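Local coordinates for hydrogenase maturation factor (Thermoanaerobacter tengcongensis, PDB 3VTI), which is a HypE-family factor that probably takes up a carbamoyl group from HypF and dehydrates it with ATP to a nitrile during [NiFe]-hydrogenase maturation, at residues Ile194-Asp199 against Val254-Arg259; Asp145-Ser150 against Gly282-Ser287; Val136-Ala141 against Ser213-Val218; Glu185-Leu190 against Leu266-Ser271. All coordinates share one frame; numbering follows the deposited sequence.

Interaction 1. Residues Ile194-Asp199 against Val254-Arg259; sequences IKVLRD and VVVVER. With MG (magnesium ion), chain K.
Val256 O accepts from two consecutive amides of the facing strand: Lys195 N lies 2.9 Å from Val256 O, while Val196 N, at 3.3 Å from Val256 O, adds a weak second bond. Two residues set against one define a classic beta bulge, and the register duly shifts by one between Ile194 and Val196. Beyond it the antiparallel ladder is regular. Val256 N reaches Val196 O at 3.0 Å, and Arg198 and Val254 exchange both of their backbone bonds.

Side chains alternate between the two faces. On one, Leu197 CD2 rests alongside Val255 CG1 at 3.7 Å, and Ile194 CD1 lies 3.6 Å from Val257 CG1, where its -68° chi2 places it. On the other, Val196 CB meets Val256 CG2 at 3.7 Å. Arg198 heads away from Val254, forming salt bridges with Asp22 and Glu211. The strand then delivers Asp199, whose OD1 binds magnesium at 2.4 Å together with Asp22, Asp60 and a water; Arg198 NE thus pairs with a metal ligand, Asp22.

Lys195 NZ turns to Asn140 O. Helix 181-187 covers the Ile194, Leu197 and Val255 face, helix 204-216 covers Val196, Arg198, Val254 and Val256, and strand 146-149 flanks Val254-Val257.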
loop_
_atom_site.group_PDB
_atom_site.type_symbol
_atom_site.label_atom_id
_atom_site.label_comp_id
_atom_site.label_asym_id
_atom_site.label_seq_id
_atom_site.Cartn_x
_atom_site.Cartn_y
_atom_site.Cartn_z
ATOM N N ILE C 194 21.101 26.489 -15.940
ATOM C CA ILE C 194 19.953 25.682 -15.549
ATOM C C ILE C 194 19.679 25.989 -14.077
ATOM O O ILE C 194 20.503 25.707 -13.199
ATOM C CB ILE C 194 20.220 24.164 -15.735
ATOM C CG1 ILE C 194 20.590 23.833 -17.193
ATOM C CG2 ILE C 194 19.047 23.319 -15.197
ATOM C CD1 ILE C 194 19.477 23.999 -18.222
ATOM N N LYS C 195 18.520 26.577 -13.816
ATOM C CA LYS C 195 18.200 27.057 -12.481
ATOM C C LYS C 195 17.244 26.145 -11.723
ATOM O O LYS C 195 17.474 25.853 -10.552
ATOM C CB LYS C 195 17.690 28.492 -12.552
ATOM C CG LYS C 195 18.812 29.490 -12.779
ATOM C CD LYS C 195 18.250 30.794 -13.243
ATOM C CE LYS C 195 19.027 31.983 -12.713
ATOM N NZ LYS C 195 18.795 32.194 -11.257
ATOM N N VAL C 196 16.194 25.677 -12.397
ATOM C CA VAL C 196 15.189 24.796 -11.778
ATOM C C VAL C 196 14.841 23.626 -12.691
ATOM O O VAL C 196 14.732 23.784 -13.910
ATOM C CB VAL C 196 13.887 25.547 -11.432
ATOM C CG1 VAL C 196 12.820 24.580 -10.863
ATOM C CG2 VAL C 196 14.166 26.693 -10.477
ATOM N N LEU C 197 14.677 22.454 -12.088
ATOM C CA LEU C 197 14.229 21.268 -12.786
ATOM C C LEU C 197 13.204 20.566 -11.913
ATOM O O LEU C 197 13.482 20.266 -10.755
ATOM C CB LEU C 197 15.401 20.324 -13.076
ATOM C CG LEU C 197 16.433 20.710 -14.139
ATOM C CD1 LEU C 197 17.571 19.708 -14.146
ATOM C CD2 LEU C 197 15.818 20.803 -15.524
ATOM N N ARG C 198 12.018 20.324 -12.460
ATOM C CA ARG C 198 11.002 19.536 -11.755
ATOM C C ARG C 198 10.053 18.836 -12.719
ATOM O O ARG C 198 9.596 19.425 -13.698
ATOM C CB ARG C 198 10.213 20.393 -10.757
ATOM C CG ARG C 198 9.182 19.612 -9.962
ATOM C CD ARG C 198 8.770 20.346 -8.695
ATOM N NE ARG C 198 9.825 20.298 -7.685
ATOM C CZ ARG C 198 9.742 20.835 -6.469
ATOM N NH1 ARG C 198 8.642 21.473 -6.075
ATOM N NH2 ARG C 198 10.768 20.731 -5.639
ATOM N N ASP C 199 9.770 17.575 -12.431
ATOM C CA ASP C 199 8.778 16.819 -13.181
ATOM C C ASP C 199 7.354 17.085 -12.665
ATOM O O ASP C 199 7.098 16.961 -11.466
ATOM C CB ASP C 199 9.114 15.320 -13.169
ATOM C CG ASP C 199 9.281 14.750 -11.767
ATOM O OD1 ASP C 199 9.604 15.507 -10.814
ATOM O OD2 ASP C 199 9.107 13.514 -11.636
ATOM N N VAL C 254 9.814 20.275 -16.315
ATOM C CA VAL C 254 9.740 21.730 -16.402
ATOM C C VAL C 254 11.116 22.299 -16.107
ATOM O O VAL C 254 11.739 21.967 -15.094
ATOM C CB VAL C 254 8.739 22.301 -15.381
ATOM C CG1 VAL C 254 8.815 23.843 -15.316
ATOM C CG2 VAL C 254 7.326 21.834 -15.711
ATOM N N VAL C 255 11.583 23.171 -16.984
ATOM C CA VAL C 255 12.918 23.738 -16.863
ATOM C C VAL C 255 12.895 25.247 -16.794
ATOM O O VAL C 255 12.276 25.900 -17.607
ATOM C CB VAL C 255 13.780 23.389 -18.082
ATOM C CG1 VAL C 255 15.247 23.632 -17.790
ATOM C CG2 VAL C 255 13.537 21.962 -18.533
ATOM N N VAL C 256 13.605 25.793 -15.825
ATOM C CA VAL C 256 13.840 27.230 -15.765
ATOM C C VAL C 256 15.317 27.497 -16.084
ATOM O O VAL C 256 16.191 26.827 -15.541
ATOM C CB VAL C 256 13.442 27.812 -14.385
ATOM C CG1 VAL C 256 13.504 29.312 -14.395
ATOM C CG2 VAL C 256 12.032 27.372 -14.017
ATOM N N VAL C 257 15.581 28.461 -16.969
ATOM C CA VAL C 257 16.949 28.776 -17.421
ATOM C C VAL C 257 17.229 30.273 -17.480
ATOM O O VAL C 257 16.305 31.085 -17.493
ATOM C CB VAL C 257 17.262 28.208 -18.842
ATOM C CG1 VAL C 257 17.169 26.712 -18.861
ATOM C CG2 VAL C 257 16.324 28.795 -19.882
ATOM N N GLU C 258 18.509 30.630 -17.538
ATOM C CA GLU C 258 18.902 31.997 -17.842
ATOM C C GLU C 258 18.427 32.397 -19.232
ATOM O O GLU C 258 18.454 31.596 -20.174
ATOM C CB GLU C 258 20.417 32.186 -17.735
ATOM C CG GLU C 258 20.923 32.324 -16.310
ATOM C CD GLU C 258 22.073 33.306 -16.187
ATOM O OE1 GLU C 258 21.889 34.476 -16.581
ATOM O OE2 GLU C 258 23.153 32.911 -15.689
ATOM N N ARG C 259 18.004 33.651 -19.340
ATOM C CA ARG C 259 17.423 34.198 -20.553
ATOM C C ARG C 259 18.232 33.884 -21.821
ATOM O O ARG C 259 17.660 33.462 -22.831
ATOM C CB ARG C 259 17.257 35.711 -20.391
ATOM C CG ARG C 259 16.120 36.298 -21.194
ATOM C CD ARG C 259 15.769 37.703 -20.730
ATOM N NE ARG C 259 14.337 37.976 -20.898
ATOM C CZ ARG C 259 13.788 38.462 -22.009
ATOM N NH1 ARG C 259 14.543 38.723 -23.065
ATOM N NH2 ARG C 259 12.481 38.686 -22.067
HETATM MG MG MG K . 9.426 15.176 -8.458
HETATM O O HOH W 1 9.232 15.633 -6.114
#

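Interaction 2. Residues Asp145-Ser150 against Gly282-Ser287; sequences DIVLIS and GEVNDS
Strands 146-149 and 282-285 run antiparallel, their axes at 140°, with Ile146 and Glu283 as a non-hydrogen-bonded pair and Val147 and Gly282 as a hydrogen-bonded one. Val284 N gives a nearly straight bond to Asp145 O at 2.9 Å. Val147 N also points straight at Gly282 O, 3.1 Å off, yet it stands above that carbonyl's plane, 60° out of it; the return bond from Gly282 N to Val147 O is longer, 3.3 Å.

With no side chain on Gly282, Val147 CG2 lies over the backbone, 4.0 Å from Glu283 N, and reaches on to Val284 CG2 at 4.1 Å. Val284 CG2 in turn packs against Asp145 CB at 3.7 Å. Here strand 146-149 sits inside the mixed sheet of the AIR-synthase-like C-terminal domain, between strands 254-257 and 279-285.

On the face shared by Ile146 and Glu283, chi1 of Glu283 (-165°) sets CG anti to its backbone N, where CG rests 3.5 Å from Asp145 O. The carboxylate goes on to a salt bridge with Arg259, and Asp145 OD2 accepts from Lys142 N. Past the pairing, Asn285 ND2 bonds Ser287 OG at 3.1 Å, and each of these two residues packs against an acidic side chain of another protein chain.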
loop_
_atom_site.group_PDB
_atom_site.type_symbol
_atom_site.label_atom_id
_atom_site.label_comp_id
_atom_site.label_asym_id
_atom_site.label_seq_id
_atom_site.Cartn_x
_atom_site.Cartn_y
_atom_site.Cartn_z
ATOM N N ASP C 145 14.109 34.919 -16.137
ATOM C CA ASP C 145 14.353 33.534 -16.532
ATOM C C ASP C 145 13.244 33.046 -17.445
ATOM O O ASP C 145 12.119 33.554 -17.392
ATOM C CB ASP C 145 14.397 32.615 -15.306
ATOM C CG ASP C 145 15.661 32.775 -14.484
ATOM O OD1 ASP C 145 16.699 33.198 -15.031
ATOM O OD2 ASP C 145 15.611 32.457 -13.276
ATOM N N ILE C 146 13.564 32.043 -18.258
ATOM C CA ILE C 146 12.616 31.448 -19.199
ATOM C C ILE C 146 12.180 30.073 -18.708
ATOM O O ILE C 146 12.976 29.320 -18.148
ATOM C CB ILE C 146 13.228 31.345 -20.625
ATOM C CG1 ILE C 146 13.662 32.732 -21.143
ATOM C CG2 ILE C 146 12.282 30.637 -21.596
ATOM C CD1 ILE C 146 12.533 33.745 -21.365
ATOM N N VAL C 147 10.904 29.763 -18.914
ATOM C CA VAL C 147 10.346 28.489 -18.515
ATOM C C VAL C 147 10.114 27.642 -19.749
ATOM O O VAL C 147 9.479 28.089 -20.703
ATOM C CB VAL C 147 9.012 28.674 -17.777
ATOM C CG1 VAL C 147 8.580 27.371 -17.116
ATOM C CG2 VAL C 147 9.136 29.762 -16.735
ATOM N N LEU C 148 10.627 26.417 -19.717
ATOM C CA LEU C 148 10.403 25.448 -20.780
ATOM C C LEU C 148 9.757 24.173 -20.235
ATOM O O LEU C 148 9.891 23.845 -19.044
ATOM C CB LEU C 148 11.723 25.103 -21.475
ATOM C CG LEU C 148 12.453 26.221 -22.214
ATOM C CD1 LEU C 148 13.413 26.959 -21.302
ATOM C CD2 LEU C 148 13.195 25.648 -23.388
ATOM N N ILE C 149 9.053 23.462 -21.113
ATOM C CA ILE C 149 8.567 22.114 -20.828
ATOM C C ILE C 149 9.159 21.170 -21.870
ATOM O O ILE C 149 9.193 21.505 -23.058
ATOM C CB ILE C 149 7.012 22.029 -20.851
ATOM C CG1 ILE C 149 6.529 20.637 -20.436
ATOM C CG2 ILE C 149 6.461 22.337 -22.229
ATOM C CD1 ILE C 149 6.275 20.499 -18.981
ATOM N N SER C 150 9.601 19.990 -21.433
ATOM C CA SER C 150 10.273 19.023 -22.318
ATOM C C SER C 150 9.377 18.339 -23.358
ATOM O O SER C 150 9.886 17.708 -24.281
ATOM C CB SER C 150 10.984 17.950 -21.485
ATOM O OG SER C 150 10.075 17.260 -20.646
ATOM N N GLY C 282 6.914 30.105 -21.135
ATOM C CA GLY C 282 6.695 31.275 -20.308
ATOM C C GLY C 282 7.933 31.981 -19.804
ATOM O O GLY C 282 9.043 31.750 -20.292
ATOM N N GLU C 283 7.717 32.849 -18.814
ATOM C CA GLU C 283 8.743 33.733 -18.262
ATOM C C GLU C 283 8.489 33.938 -16.766
ATOM O O GLU C 283 7.344 34.031 -16.328
ATOM C CB GLU C 283 8.745 35.096 -18.994
ATOM C CG GLU C 283 9.998 35.936 -18.752
ATOM C CD GLU C 283 9.973 37.316 -19.422
ATOM O OE1 GLU C 283 9.099 38.149 -19.078
ATOM O OE2 GLU C 283 10.856 37.586 -20.270
ATOM N N VAL C 284 9.572 34.010 -15.997
ATOM C CA VAL C 284 9.521 34.275 -14.566
ATOM C C VAL C 284 9.311 35.776 -14.296
ATOM O O VAL C 284 10.113 36.620 -14.712
ATOM C CB VAL C 284 10.804 33.770 -13.875
ATOM C CG1 VAL C 284 10.819 34.151 -12.408
ATOM C CG2 VAL C 284 10.935 32.265 -14.036
ATOM N N ASN C 285 8.225 36.080 -13.589
ATOM C CA ASN C 285 7.770 37.442 -13.319
ATOM C C ASN C 285 8.365 38.049 -12.067
ATOM O O ASN C 285 9.029 37.378 -11.280
ATOM C CB ASN C 285 6.245 37.465 -13.145
ATOM C CG ASN C 285 5.496 37.467 -14.457
ATOM O OD1 ASN C 285 6.085 37.563 -15.542
ATOM N ND2 ASN C 285 4.172 37.378 -14.368
ATOM N N ASP C 286 8.089 39.338 -11.908
ATOM C CA ASP C 286 8.378 40.109 -10.711
ATOM C C ASP C 286 7.215 39.886 -9.743
ATOM O O ASP C 286 7.392 39.908 -8.520
ATOM C CB ASP C 286 8.470 41.606 -11.087
ATOM C CG ASP C 286 9.371 42.405 -10.151
ATOM O OD1 ASP C 286 10.289 41.826 -9.530
ATOM O OD2 ASP C 286 9.175 43.633 -10.048
ATOM N N SER C 287 6.024 39.690 -10.316
ATOM C CA SER C 287 4.796 39.484 -9.566
ATOM C C SER C 287 4.911 38.159 -8.855
ATOM O O SER C 287 5.504 37.220 -9.386
ATOM C CB SER C 287 3.605 39.435 -10.522
ATOM O OG SER C 287 3.698 38.329 -11.411
#

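Interaction 3. Residues Val136-Ala141 against Ser213-Val218; sequences VSIKNA and SKMSGV
The flat groups joined by Ser216 are peptide units of the turn Ser137-Asn140 and its exit. Ser216 OG stands above the carbonyl plane of Ile138, 38° out of it, and donates to Ile138 O at 2.8 Å. It also accepts from Ala141 N at 2.8 Å, through a bent bond (142° at the hydrogen). One hydroxyl thus bridges a carbonyl within the type I turn and the amide just after it. Its chi1 of -78° puts OG anti to the carbonyl carbon of Ser216. The turn has its own brace, an ST turn in which Ser137 OG accepts from Lys139 N.

Packing contacts flank the hydroxyl. Ile138 CD1 lies 3.8 Å from Met215 CB, the two side chains running side by side, and Lys139 CG passes 3.3 Å from Met215 O. Beyond Ser216, Ala141 CB meets Val218 CG2 at 4.1 Å.

The helix finishes here: Gly217 leaves it with positive phi, and Val218 N returns to Ser213 O at 3.1 Å. The contact therefore ties the C-terminal end of helix 204-216 to the loop leading into strand 146-149. That loop runs beside strand 194-198, where Ser137 bonds Lys195 through the backbone and Ile138 touches Arg198.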
loop_
_atom_site.group_PDB
_atom_site.type_symbol
_atom_site.label_atom_id
_atom_site.label_comp_id
_atom_site.label_asym_id
_atom_site.label_seq_id
_atom_site.Cartn_x
_atom_site.Cartn_y
_atom_site.Cartn_z
ATOM N N VAL C 136 20.834 23.287 -9.097
ATOM C CA VAL C 136 19.431 23.261 -9.458
ATOM C C VAL C 136 18.609 23.101 -8.191
ATOM O O VAL C 136 18.857 22.191 -7.401
ATOM C CB VAL C 136 19.133 22.104 -10.439
ATOM C CG1 VAL C 136 17.781 22.282 -11.055
ATOM C CG2 VAL C 136 20.194 22.048 -11.539
ATOM N N SER C 137 17.634 23.990 -8.012
ATOM C CA SER C 137 16.811 24.053 -6.803
ATOM C C SER C 137 15.546 24.840 -7.118
ATOM O O SER C 137 15.612 25.791 -7.904
ATOM C CB SER C 137 17.609 24.738 -5.677
ATOM O OG SER C 137 16.782 25.465 -4.785
ATOM N N ILE C 138 14.410 24.473 -6.509
ATOM C CA ILE C 138 13.148 25.243 -6.678
ATOM C C ILE C 138 13.238 26.669 -6.176
ATOM O O ILE C 138 12.309 27.440 -6.387
ATOM C CB ILE C 138 11.882 24.623 -5.965
ATOM C CG1 ILE C 138 12.273 23.662 -4.846
ATOM C CG2 ILE C 138 10.901 24.011 -6.961
ATOM C CD1 ILE C 138 12.767 24.365 -3.623
ATOM N N LYS C 139 14.330 27.004 -5.489
ATOM C CA LYS C 139 14.565 28.362 -4.983
ATOM C C LYS C 139 15.328 29.279 -5.947
ATOM O O LYS C 139 15.534 30.453 -5.648
ATOM C CB LYS C 139 15.316 28.298 -3.649
ATOM C CG LYS C 139 14.409 28.089 -2.446
ATOM C CD LYS C 139 15.170 27.547 -1.239
ATOM C CE LYS C 139 15.388 26.034 -1.369
ATOM N NZ LYS C 139 16.397 25.543 -0.383
ATOM N N ASN C 140 15.736 28.743 -7.098
ATOM C CA ASN C 140 16.723 29.403 -7.964
ATOM C C ASN C 140 16.174 30.280 -9.088
ATOM O O ASN C 140 16.946 30.875 -9.827
ATOM C CB ASN C 140 17.704 28.373 -8.556
ATOM C CG ASN C 140 18.780 27.934 -7.561
ATOM O OD1 ASN C 140 18.835 28.414 -6.426
ATOM N ND2 ASN C 140 19.644 27.018 -7.992
ATOM N N ALA C 141 14.856 30.361 -9.228
ATOM C CA ALA C 141 14.278 31.195 -10.269
ATOM C C ALA C 141 14.368 32.695 -9.924
ATOM O O ALA C 141 13.993 33.114 -8.824
ATOM C CB ALA C 141 12.846 30.775 -10.552
ATOM N N SER C 213 7.128 29.437 -7.760
ATOM C CA SER C 213 6.726 30.755 -7.253
ATOM C C SER C 213 6.904 30.922 -5.752
ATOM O O SER C 213 7.493 31.900 -5.296
ATOM C CB SER C 213 5.275 31.056 -7.613
ATOM O OG SER C 213 5.199 31.681 -8.883
ATOM N N LYS C 214 6.378 29.967 -4.996
ATOM C CA LYS C 214 6.470 29.992 -3.543
ATOM C C LYS C 214 7.932 30.039 -3.092
ATOM O O LYS C 214 8.333 30.951 -2.367
ATOM C CB LYS C 214 5.746 28.774 -2.944
ATOM C CG LYS C 214 5.643 28.771 -1.431
ATOM C CD LYS C 214 5.016 27.472 -0.916
ATOM C CE LYS C 214 5.125 27.384 0.606
ATOM N NZ LYS C 214 4.453 26.168 1.176
ATOM N N MET C 215 8.723 29.080 -3.561
ATOM C CA MET C 215 10.079 28.880 -3.056
ATOM C C MET C 215 11.101 29.879 -3.584
ATOM O O MET C 215 12.001 30.290 -2.850
ATOM C CB MET C 215 10.537 27.444 -3.307
ATOM C CG MET C 215 9.707 26.385 -2.565
ATOM S SD MET C 215 10.034 26.294 -0.785
ATOM C CE MET C 215 8.877 27.476 -0.132
ATOM N N SER C 216 10.965 30.266 -4.849
ATOM C CA SER C 216 11.840 31.280 -5.432
ATOM C C SER C 216 11.385 32.686 -5.067
ATOM O O SER C 216 12.155 33.634 -5.182
ATOM C CB SER C 216 11.929 31.128 -6.955
ATOM O OG SER C 216 12.788 30.064 -7.325
ATOM N N GLY C 217 10.137 32.820 -4.629
ATOM C CA GLY C 217 9.574 34.122 -4.308
ATOM C C GLY C 217 9.421 34.977 -5.554
ATOM O O GLY C 217 9.790 36.157 -5.560
ATOM N N VAL C 218 8.877 34.370 -6.607
ATOM C CA VAL C 218 8.684 35.030 -7.896
ATOM C C VAL C 218 7.314 34.687 -8.476
ATOM O O VAL C 218 6.549 33.933 -7.881
ATOM C CB VAL C 218 9.764 34.602 -8.927
ATOM C CG1 VAL C 218 11.167 35.022 -8.479
ATOM C CG2 VAL C 218 9.693 33.095 -9.204
#

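Interaction 4. Residues Glu185-Leu190 against Leu266-Ser271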
loop_
_atom_site.group_PDB
_atom_site.type_symbol
_atom_site.label_atom_id
_atom_site.label_comp_id
_atom_site.label_asym_id
_atom_site.label_seq_id
_atom_site.Cartn_x
_atom_site.Cartn_y
_atom_site.Cartn_z
ATOM N N GLU C 185 20.965 15.076 -18.382
ATOM C CA GLU C 185 22.410 15.057 -18.596
ATOM C C GLU C 185 22.844 16.016 -19.728
ATOM O O GLU C 185 23.865 16.705 -19.613
ATOM C CB GLU C 185 22.897 13.626 -18.874
ATOM C CG GLU C 185 24.425 13.498 -19.036
ATOM C CD GLU C 185 24.877 12.068 -19.325
ATOM O OE1 GLU C 185 25.063 11.282 -18.363
ATOM O OE2 GLU C 185 25.040 11.732 -20.516
ATOM N N LYS C 186 22.071 16.058 -20.811
ATOM C CA LYS C 186 22.391 16.947 -21.938
ATOM C C LYS C 186 22.078 18.405 -21.608
ATOM O O LYS C 186 22.706 19.310 -22.146
ATOM C CB LYS C 186 21.674 16.524 -23.232
ATOM C CG LYS C 186 22.091 15.161 -23.770
ATOM C CD LYS C 186 21.269 14.766 -24.996
ATOM C CE LYS C 186 21.863 15.337 -26.285
ATOM N NZ LYS C 186 20.850 15.406 -27.381
ATOM N N LEU C 187 21.101 18.623 -20.734
ATOM C CA LEU C 187 20.775 19.969 -20.279
ATOM C C LEU C 187 21.848 20.491 -19.341
ATOM O O LEU C 187 22.195 21.661 -19.391
ATOM C CB LEU C 187 19.410 20.009 -19.583
ATOM C CG LEU C 187 18.161 20.175 -20.445
ATOM C CD1 LEU C 187 16.895 19.883 -19.637
ATOM C CD2 LEU C 187 18.082 21.567 -21.075
ATOM N N MET C 188 22.373 19.609 -18.495
ATOM C CA MET C 188 23.359 19.990 -17.494
ATOM C C MET C 188 24.703 20.368 -18.115
ATOM O O MET C 188 25.639 20.751 -17.408
ATOM C CB MET C 188 23.507 18.906 -16.422
ATOM C CG MET C 188 22.264 18.720 -15.514
ATOM S SD MET C 188 21.375 20.228 -15.014
ATOM C CE MET C 188 22.608 21.108 -14.048
ATOM N N THR C 189 24.783 20.270 -19.440
ATOM C CA THR C 189 25.859 20.893 -20.216
ATOM C C THR C 189 25.856 22.400 -19.979
ATOM O O THR C 189 26.913 23.036 -19.985
ATOM C CB THR C 189 25.674 20.639 -21.723
ATOM O OG1 THR C 189 25.785 19.239 -21.977
ATOM C CG2 THR C 189 26.735 21.349 -22.532
ATOM N N LEU C 190 24.661 22.957 -19.764
ATOM C CA LEU C 190 24.489 24.394 -19.543
ATOM C C LEU C 190 24.857 24.861 -18.125
ATOM O O LEU C 190 24.804 26.057 -17.830
ATOM C CB LEU C 190 23.066 24.835 -19.917
ATOM C CG LEU C 190 22.593 24.554 -21.348
ATOM C CD1 LEU C 190 21.219 25.147 -21.588
ATOM C CD2 LEU C 190 23.589 25.073 -22.389
ATOM N N LEU C 266 16.322 24.611 -25.502
ATOM C CA LEU C 266 15.287 24.065 -26.375
ATOM C C LEU C 266 15.892 23.130 -27.410
ATOM O O LEU C 266 15.386 22.036 -27.652
ATOM C CB LEU C 266 14.530 25.193 -27.072
ATOM C CG LEU C 266 13.334 24.738 -27.909
ATOM C CD1 LEU C 266 12.246 24.150 -27.014
ATOM C CD2 LEU C 266 12.800 25.892 -28.733
ATOM N N GLU C 267 16.999 23.531 -27.981
ATOM C CA GLU C 267 17.596 22.722 -29.000
ATOM C C GLU C 267 18.252 21.483 -28.428
ATOM O O GLU C 267 18.254 20.460 -29.056
ATOM C CB GLU C 267 18.519 23.551 -29.896
ATOM C CG GLU C 267 19.922 23.712 -29.424
ATOM C CD GLU C 267 20.877 22.775 -30.118
ATOM O OE1 GLU C 267 20.747 22.625 -31.339
ATOM O OE2 GLU C 267 21.753 22.186 -29.450
ATOM N N ILE C 268 18.752 21.574 -27.209
ATOM C CA ILE C 268 19.279 20.409 -26.515
ATOM C C ILE C 268 18.178 19.383 -26.293
ATOM O O ILE C 268 18.402 18.184 -26.467
ATOM C CB ILE C 268 19.953 20.793 -25.168
ATOM C CG1 ILE C 268 21.355 21.363 -25.409
ATOM C CG2 ILE C 268 20.024 19.586 -24.210
ATOM C CD1 ILE C 268 21.907 22.158 -24.238
ATOM N N MET C 269 16.991 19.855 -25.920
ATOM C CA MET C 269 15.854 18.968 -25.715
ATOM C C MET C 269 15.345 18.416 -27.033
ATOM O O MET C 269 15.187 17.213 -27.162
ATOM C CB MET C 269 14.732 19.662 -24.940
ATOM C CG MET C 269 15.032 19.793 -23.473
ATOM S SD MET C 269 13.678 20.464 -22.495
ATOM C CE MET C 269 13.824 22.209 -22.850
ATOM N N LYS C 270 15.122 19.286 -28.017
ATOM C CA LYS C 270 14.567 18.860 -29.313
ATOM C C LYS C 270 15.405 17.819 -30.064
ATOM O O LYS C 270 14.911 17.158 -30.976
ATOM C CB LYS C 270 14.274 20.064 -30.220
ATOM C CG LYS C 270 12.927 20.719 -29.934
ATOM C CD LYS C 270 12.397 21.499 -31.131
ATOM C CE LYS C 270 10.975 22.017 -30.873
ATOM N NZ LYS C 270 9.964 20.936 -30.575
ATOM N N SER C 271 16.670 17.681 -29.675
ATOM C CA SER C 271 17.566 16.733 -30.318
ATOM C C SER C 271 17.682 15.456 -29.480
ATOM O O SER C 271 18.554 14.618 -29.728
ATOM C CB SER C 271 18.939 17.371 -30.530
ATOM O OG SER C 271 19.602 17.516 -29.283
#
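Ile268 is the apolar centre, with its two methyl branches meeting different parts of the facing segment. Its chi1 of -79° puts CG1 anti to the carbonyl carbon; CG2, which is anti to the backbone N, lies 3.6 Å from Lys186 CB and 3.4 Å from Lys186 O. Leu187 crosses it obliquely, Leu187 CD2 coming to 4.2 Å from Ile268 CG2. The other branch points at Leu190: Ile268 CD1 is 3.8 Å from Leu190 CG, the side chains meeting tip to tip. Deeper in, Leu187 CD1 also approaches Met269 CG at 4.3 Å.

Outward from this core the contact turns polar. Lys186 O, touched by the isoleucine methyls, accepts from Thr189 OG1 within its own segment. Beyond CB the lysine side chain bends at chi3 (86°), and its NZ donates to Ser271 OG at 3.1 Å. Ser271 OG is itself tied back, donating to Ile268 O at 3.1 Å from 47° above the carbonyl plane. The serine hydroxyl therefore links the lysine to the last turn of helix 262-270.

The two segments belong to helices 181-187 and 262-270, with a short 3-10 extension after the first. Both helices lie over one face of the C-terminal sheet. Leu187 touches Ile194 of strand 194-198, Leu266 and Met269 rest on Leu148 of strand 146-149, and Met188 turns to Val136.

In the fold
From the N terminus, the first halves come in the order 136-141, 145-150, 185-190 and 194-199, opening interactions 3, 2, 4 and 1. The first loop to close is that of interaction 3, at 213-218. The others then close in reverse order of opening: interaction 1 at 254-259, interaction 4 at 266-271 and interaction 2 at 282-287. Interaction 1 therefore lies within interaction 4, and both within interaction 2, whereas interaction 3 crosses all three. Spatially, interactions 1 and 2 share one sheet through the neighbouring strands 254-257 and 146-149, their centres about 8 Å apart. Interaction 4 joins helices on one face; interaction 3 joins the end of helix 204-216, on the other, to the loop before strand 146-149.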